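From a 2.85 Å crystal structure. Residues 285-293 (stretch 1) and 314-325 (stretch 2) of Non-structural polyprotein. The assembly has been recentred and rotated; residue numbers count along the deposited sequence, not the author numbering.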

ATOM      1  N   ALA A 285       6.388  -2.091   5.915  1.00 57.79           N
ATOM      2  CA  ALA A 285       6.692  -0.695   5.644  1.00 57.65           C
ATOM      3  C   ALA A 285       6.323   0.178   6.840  1.00 58.68           C
ATOM      4  O   ALA A 285       6.959   1.196   7.095  1.00 61.27           O
ATOM      5  CB  ALA A 285       5.943  -0.233   4.415  1.00 51.53           C
ATOM      6  N   ARG A 286       5.280  -0.211   7.561  1.00 57.36           N
ATOM      7  CA  ARG A 286       4.836   0.568   8.705  1.00 61.65           C
ATOM      8  C   ARG A 286       5.982   0.732   9.719  1.00 65.28           C
ATOM      9  O   ARG A 286       6.006   1.688  10.500  1.00 63.54           O
ATOM     10  CB  ARG A 286       3.609  -0.079   9.377  1.00 63.12           C
ATOM     11  CG  ARG A 286       2.383   0.817   9.312  1.00 65.87           C
ATOM     12  CD  ARG A 286       1.121   0.302  10.025  1.00 74.85           C
ATOM     13  NE  ARG A 286       1.052  -1.128  10.322  1.00 75.77           N
ATOM     14  CZ  ARG A 286       0.534  -2.047   9.510  1.00 74.54           C
ATOM     15  NH1 ARG A 286       0.066  -1.709   8.315  1.00 82.15           N
ATOM     16  NH2 ARG A 286       0.501  -3.317   9.886  1.00 61.74           N
ATOM     17  N   LYS A 287       6.933  -0.200   9.699  1.00 63.78           N
ATOM     18  CA  LYS A 287       8.043  -0.193  10.653  1.00 60.80           C
ATOM     19  C   LYS A 287       9.192   0.756  10.295  1.00 61.46           C
ATOM     20  O   LYS A 287      10.127   0.918  11.086  1.00 64.51           O
ATOM     21  CB  LYS A 287       8.610  -1.606  10.801  1.00 58.98           C
ATOM     22  CG  LYS A 287       7.614  -2.620  11.313  1.00 57.72           C
ATOM     23  CD  LYS A 287       8.223  -4.004  11.426  1.00 56.78           C
ATOM     24  CE  LYS A 287       7.185  -5.027  11.874  1.00 57.62           C
ATOM     25  NZ  LYS A 287       6.538  -4.661  13.159  1.00 55.23           N
ATOM     26  N   PHE A 288       9.133   1.374   9.117  1.00 56.83           N
ATOM     27  CA  PHE A 288      10.241   2.201   8.623  1.00 51.13           C
ATOM     28  C   PHE A 288       9.803   3.613   8.284  1.00 51.52           C
ATOM     29  O   PHE A 288       8.640   3.854   7.965  1.00 58.70           O
ATOM     30  CB  PHE A 288      10.880   1.566   7.386  1.00 50.38           C
ATOM     31  CG  PHE A 288      11.571   0.264   7.659  1.00 51.45           C
ATOM     32  CD1 PHE A 288      10.850  -0.919   7.732  1.00 50.61           C
ATOM     33  CD2 PHE A 288      12.944   0.221   7.825  1.00 47.29           C
ATOM     34  CE1 PHE A 288      11.485  -2.122   7.983  1.00 52.37           C
ATOM     35  CE2 PHE A 288      13.588  -0.977   8.073  1.00 51.92           C
ATOM     36  CZ  PHE A 288      12.859  -2.152   8.153  1.00 54.22           C
ATOM     37  N   VAL A 289      10.751   4.542   8.348  1.00 55.76           N
ATOM     38  CA  VAL A 289      10.487   5.944   8.042  1.00 59.28           C
ATOM     39  C   VAL A 289      10.164   6.119   6.560  1.00 60.04           C
ATOM     40  O   VAL A 289       9.209   6.807   6.197  1.00 62.89           O
ATOM     41  CB  VAL A 289      11.707   6.825   8.390  1.00 64.49           C
ATOM     42  CG1 VAL A 289      11.415   8.277   8.088  1.00 64.46           C
ATOM     43  CG2 VAL A 289      12.074   6.673   9.851  1.00 66.41           C
ATOM     44  N   ARG A 290      10.964   5.476   5.713  1.00 54.71           N
ATOM     45  CA  ARG A 290      10.787   5.528   4.264  1.00 55.00           C
ATOM     46  C   ARG A 290      10.831   4.134   3.662  1.00 57.81           C
ATOM     47  O   ARG A 290      11.438   3.217   4.221  1.00 60.71           O
ATOM     48  CB  ARG A 290      11.907   6.319   3.599  1.00 53.48           C
ATOM     49  CG  ARG A 290      11.904   7.812   3.786  1.00 56.81           C
ATOM     50  CD  ARG A 290      13.054   8.369   2.970  1.00 62.95           C
ATOM     51  NE  ARG A 290      13.219   9.810   3.086  1.00 68.38           N
ATOM     52  CZ  ARG A 290      12.676  10.701   2.270  1.00 78.59           C
ATOM     53  NH1 ARG A 290      11.897  10.316   1.265  1.00 82.72           N
ATOM     54  NH2 ARG A 290      12.911  11.991   2.470  1.00 83.69           N
ATOM     55  N   VAL A 291      10.189   3.976   2.513  1.00 52.64           N
ATOM     56  CA  VAL A 291      10.401   2.792   1.702  1.00 56.27           C
ATOM     57  C   VAL A 291      10.293   3.163   0.226  1.00 59.52           C
ATOM     58  O   VAL A 291       9.381   3.886  -0.181  1.00 58.27           O
ATOM     59  CB  VAL A 291       9.423   1.646   2.069  1.00 57.02           C
ATOM     60  CG1 VAL A 291       7.995   2.140   2.100  1.00 59.68           C
ATOM     61  CG2 VAL A 291       9.571   0.486   1.097  1.00 56.64           C
ATOM     62  N   SER A 292      11.241   2.657  -0.559  1.00 62.39           N
ATOM     63  CA  SER A 292      11.310   2.901  -1.990  1.00 65.75           C
ATOM     64  C   SER A 292      11.642   1.581  -2.669  1.00 65.11           C
ATOM     65  O   SER A 292      11.536   0.524  -2.050  1.00 64.06           O
ATOM     66  CB  SER A 292      12.371   3.946  -2.319  1.00 73.12           C
ATOM     67  OG  SER A 292      12.229   4.406  -3.657  1.00 79.25           O
ATOM     68  N   ALA A 293      11.979   1.639  -3.954  1.00 63.35           N
ATOM     69  CA  ALA A 293      12.312   0.446  -4.726  1.00 54.46           C
ATOM     70  C   ALA A 293      13.378   0.754  -5.764  1.00 52.60           C
ATOM     71  O   ALA A 293      13.622   1.914  -6.109  1.00 54.04           O
ATOM     72  CB  ALA A 293      11.075  -0.098  -5.410  1.00 56.02           C
TER
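Stretch 2, residues 314-325: NSRTRQFTPHHL

Stretch 2 lies along stretch 1 as a mostly irregular segment, held by three hydrogen bonds from the part between Asn 314 and Arg 318 and by apolar packing of Phe 320 and Leu 325, with 684 Å² buried between them. Stretch 1 begins in a helix at Ala 285, turns a corner at Val 289 and continues as a strand through Ala 293; a backbone hydrogen bond joins Phe 288 N to Ala 285 O (3.0 Å). Stretch 2 is loop from Asn 314 to Thr 321, then Pro 322 at the N-cap position and a helix that begins at His 323. The two chains advance broadly in the same sense, Lys 287 lying beside Asn 314 (CA to CA 3.9 Å) and Ser 292 beside Leu 325 (CA to CA 5.9 Å), but the register is not regular: Arg 286 CA is 5.7 Å from Arg 318 CA.

Asn 314, with phi/psi of 49/52, meets Lys 287 twice. Its backbone N donates to Lys 287 O (2.9 Å), and Lys 287 NZ, at the end of a long side chain with chi1 m and chi2 and chi3 t, donates to Asn 314 OD1 (2.7 Å). The CA-to-CB bond of Asn 314 points away from stretch 1, yet its amide end comes back within reach of the amine.

The CA-to-CB bond of Arg 318 points toward stretch 1, and its guanidinium reaches the carbonyls of Arg 286 and Phe 288. Arg 318 NE donates to Arg 286 O (3.1 Å) at a nearly straight angle of 166°, and that carbonyl lies near the guanidinium plane. Phe 288 O is as close to Arg 318 NE (3.0 Å) but sits over the guanidinium face, where the N-H cannot aim at it, so this approach is not a hydrogen bond. The aliphatic parts of the two arginines also meet, Arg 286 CG lying 4.3 Å from Arg 318 CG.

Phe 320 bridges the helix and the strand of stretch 1. Ala 285 CB sits over one ring face, 3.6 Å from the centroid of the Phe 320 ring and 12° off its normal, a CH-pi contact, while Val 291 CG1 approaches Phe 320 CE1 at 3.4 Å.

Where stretch 2 becomes helical, it meets the strand. His 324 ND1 comes to 3.4 Å from Val 291 O, which lies near the plane of the imidazole. Leu 325 turns the end of its side chain to the strand: Leu 325 CD2 is 4.2 Å from Val 291 CG2, and Leu 325 CD1 is 4.2 Å from Ala 293 CB.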

ATOM      1  N   ASN A 314      10.465   0.538  13.927  1.00 67.35           N
ATOM      2  CA  ASN A 314       9.381  -0.390  14.262  1.00 67.39           C
ATOM      3  C   ASN A 314       8.185   0.307  14.917  1.00 67.06           C
ATOM      4  O   ASN A 314       7.686  -0.111  15.962  1.00 65.67           O
ATOM      5  CB  ASN A 314       9.886  -1.510  15.179  1.00 68.52           C
ATOM      6  CG  ASN A 314       8.867  -2.621  15.357  1.00 64.41           C
ATOM      7  OD1 ASN A 314       8.097  -2.929  14.448  1.00 63.19           O
ATOM      8  ND2 ASN A 314       8.844  -3.212  16.541  1.00 68.55           N
ATOM      9  N   SER A 315       7.704   1.358  14.270  1.00 71.41           N
ATOM     10  CA  SER A 315       6.594   2.135  14.794  1.00 75.39           C
ATOM     11  C   SER A 315       5.307   1.317  14.730  1.00 81.99           C
ATOM     12  O   SER A 315       5.148   0.411  13.910  1.00 80.34           O
ATOM     13  CB  SER A 315       6.426   3.434  14.003  1.00 75.54           C
ATOM     14  OG  SER A 315       5.297   4.169  14.451  1.00 70.79           O
ATOM     15  N   ARG A 316       4.399   1.663  15.630  1.00 84.63           N
ATOM     16  CA  ARG A 316       3.097   1.031  15.754  1.00 82.32           C
ATOM     17  C   ARG A 316       2.069   1.807  14.926  1.00 82.19           C
ATOM     18  O   ARG A 316       1.441   1.275  14.003  1.00 83.27           O
ATOM     19  CB  ARG A 316       2.648   0.930  17.224  1.00 87.00           C
ATOM     20  CG  ARG A 316       3.031   2.075  18.195  1.00 98.89           C
ATOM     21  CD  ARG A 316       4.525   2.290  18.467  1.00 92.74           C
ATOM     22  NE  ARG A 316       4.792   3.600  19.059  1.00 84.80           N
ATOM     23  CZ  ARG A 316       4.627   4.764  18.444  1.00 75.39           C
ATOM     24  NH1 ARG A 316       4.203   4.819  17.204  1.00 73.62           N
ATOM     25  NH2 ARG A 316       4.899   5.893  19.077  1.00 80.58           N
ATOM     26  N   THR A 317       1.894   3.071  15.294  1.00 82.39           N
ATOM     27  CA  THR A 317       0.832   3.918  14.779  1.00 80.72           C
ATOM     28  C   THR A 317       1.157   4.612  13.453  1.00 72.65           C
ATOM     29  O   THR A 317       0.332   5.374  12.950  1.00 70.60           O
ATOM     30  CB  THR A 317       0.520   5.024  15.802  1.00 83.24           C
ATOM     31  OG1 THR A 317       1.716   5.768  16.076  1.00 79.23           O
ATOM     32  CG2 THR A 317      -0.002   4.428  17.092  1.00 85.54           C
ATOM     33  N   ARG A 318       2.339   4.373  12.889  1.00 68.93           N
ATOM     34  CA  ARG A 318       2.680   4.978  11.600  1.00 68.38           C
ATOM     35  C   ARG A 318       1.605   4.657  10.569  1.00 72.58           C
ATOM     36  O   ARG A 318       1.226   3.498  10.402  1.00 73.85           O
ATOM     37  CB  ARG A 318       4.026   4.479  11.091  1.00 64.18           C
ATOM     38  CG  ARG A 318       4.237   4.706   9.592  1.00 62.92           C
ATOM     39  CD  ARG A 318       5.564   5.371   9.331  1.00 58.48           C
ATOM     40  NE  ARG A 318       6.609   4.663  10.053  1.00 60.94           N
ATOM     41  CZ  ARG A 318       7.642   5.240  10.654  1.00 59.94           C
ATOM     42  NH1 ARG A 318       7.812   6.554  10.622  1.00 59.86           N
ATOM     43  NH2 ARG A 318       8.522   4.492  11.288  1.00 62.76           N
ATOM     44  N   GLN A 319       1.124   5.674   9.863  1.00 72.17           N
ATOM     45  CA  GLN A 319       0.085   5.447   8.874  1.00 66.67           C
ATOM     46  C   GLN A 319       0.708   5.424   7.492  1.00 68.33           C
ATOM     47  O   GLN A 319       1.042   6.469   6.936  1.00 70.69           O
ATOM     48  CB  GLN A 319      -0.972   6.544   8.971  1.00 62.67           C
ATOM     49  CG  GLN A 319      -1.673   6.563  10.317  1.00 67.53           C
ATOM     50  CD  GLN A 319      -2.661   7.704  10.473  1.00 70.83           C
ATOM     51  OE1 GLN A 319      -2.499   8.781   9.894  1.00 68.91           O
ATOM     52  NE2 GLN A 319      -3.694   7.474  11.277  1.00 74.73           N
ATOM     53  N   PHE A 320       0.811   4.224   6.923  1.00 68.59           N
ATOM     54  CA  PHE A 320       1.464   4.030   5.633  1.00 62.50           C
ATOM     55  C   PHE A 320       0.435   3.840   4.528  1.00 62.49           C
ATOM     56  O   PHE A 320      -0.536   3.109   4.697  1.00 66.33           O
ATOM     57  CB  PHE A 320       2.398   2.818   5.681  1.00 57.72           C
ATOM     58  CG  PHE A 320       2.960   2.433   4.341  1.00 63.46           C
ATOM     59  CD1 PHE A 320       4.148   2.995   3.883  1.00 58.58           C
ATOM     60  CD2 PHE A 320       2.300   1.516   3.533  1.00 64.55           C
ATOM     61  CE1 PHE A 320       4.669   2.650   2.644  1.00 53.15           C
ATOM     62  CE2 PHE A 320       2.815   1.166   2.292  1.00 60.91           C
ATOM     63  CZ  PHE A 320       4.002   1.736   1.846  1.00 53.96           C
ATOM     64  N   THR A 321       0.653   4.504   3.397  1.00 62.77           N
ATOM     65  CA  THR A 321      -0.193   4.311   2.227  1.00 61.99           C
ATOM     66  C   THR A 321       0.695   4.101   1.008  1.00 58.92           C
ATOM     67  O   THR A 321       1.748   4.725   0.901  1.00 64.09           O
ATOM     68  CB  THR A 321      -1.142   5.508   2.022  1.00 64.64           C
ATOM     69  OG1 THR A 321      -0.384   6.694   1.739  1.00 57.38           O
ATOM     70  CG2 THR A 321      -1.982   5.735   3.273  1.00 64.98           C
ATOM     71  N   PRO A 322       0.295   3.192   0.100  1.00 56.46           N
ATOM     72  CA  PRO A 322       1.212   2.850  -0.989  1.00 59.12           C
ATOM     73  C   PRO A 322       1.136   3.753  -2.218  1.00 63.06           C
ATOM     74  O   PRO A 322       1.324   3.256  -3.327  1.00 61.90           O
ATOM     75  CB  PRO A 322       0.738   1.453  -1.382  1.00 60.22           C
ATOM     76  CG  PRO A 322      -0.748   1.530  -1.176  1.00 57.54           C
ATOM     77  CD  PRO A 322      -0.943   2.394   0.047  1.00 57.63           C
ATOM     78  N   HIS A 323       0.953   5.053  -2.042  1.00 66.61           N
ATOM     79  CA  HIS A 323       0.815   5.938  -3.189  1.00 58.34           C
ATOM     80  C   HIS A 323       2.172   6.042  -3.852  1.00 60.20           C
ATOM     81  O   HIS A 323       2.337   5.774  -5.046  1.00 64.66           O
ATOM     82  CB  HIS A 323       0.313   7.304  -2.751  1.00 59.03           C
ATOM     83  CG  HIS A 323      -1.059   7.273  -2.155  1.00 64.52           C
ATOM     84  ND1 HIS A 323      -1.299   6.886  -0.853  1.00 65.82           N
ATOM     85  CD2 HIS A 323      -2.264   7.595  -2.680  1.00 65.75           C
ATOM     86  CE1 HIS A 323      -2.594   6.962  -0.606  1.00 61.57           C
ATOM     87  NE2 HIS A 323      -3.202   7.390  -1.697  1.00 63.98           N
ATOM     88  N   HIS A 324       3.145   6.442  -3.045  1.00 56.92           N
ATOM     89  CA  HIS A 324       4.511   6.603  -3.500  1.00 51.02           C
ATOM     90  C   HIS A 324       5.066   5.312  -4.065  1.00 57.38           C
ATOM     91  O   HIS A 324       5.494   5.261  -5.208  1.00 59.76           O
ATOM     92  CB  HIS A 324       5.387   7.041  -2.342  1.00 50.60           C
ATOM     93  CG  HIS A 324       6.847   6.997  -2.651  1.00 51.05           C
ATOM     94  ND1 HIS A 324       7.759   6.368  -1.833  1.00 56.87           N
ATOM     95  CD2 HIS A 324       7.555   7.494  -3.691  1.00 50.79           C
ATOM     96  CE1 HIS A 324       8.967   6.485  -2.356  1.00 56.96           C
ATOM     97  NE2 HIS A 324       8.870   7.163  -3.482  1.00 49.60           N
ATOM     98  N   LEU A 325       5.057   4.264  -3.253  1.00 65.62           N
ATOM     99  CA  LEU A 325       5.664   3.008  -3.646  1.00 59.74           C
ATOM    100  C   LEU A 325       5.018   2.457  -4.916  1.00 56.59           C
ATOM    101  O   LEU A 325       5.713   1.981  -5.811  1.00 55.01           O
ATOM    102  CB  LEU A 325       5.558   1.994  -2.508  1.00 57.19           C
ATOM    103  CG  LEU A 325       6.427   0.749  -2.654  1.00 57.69           C
ATOM    104  CD1 LEU A 325       7.882   1.123  -2.886  1.00 57.38           C
ATOM    105  CD2 LEU A 325       6.289  -0.127  -1.426  1.00 58.52           C
TER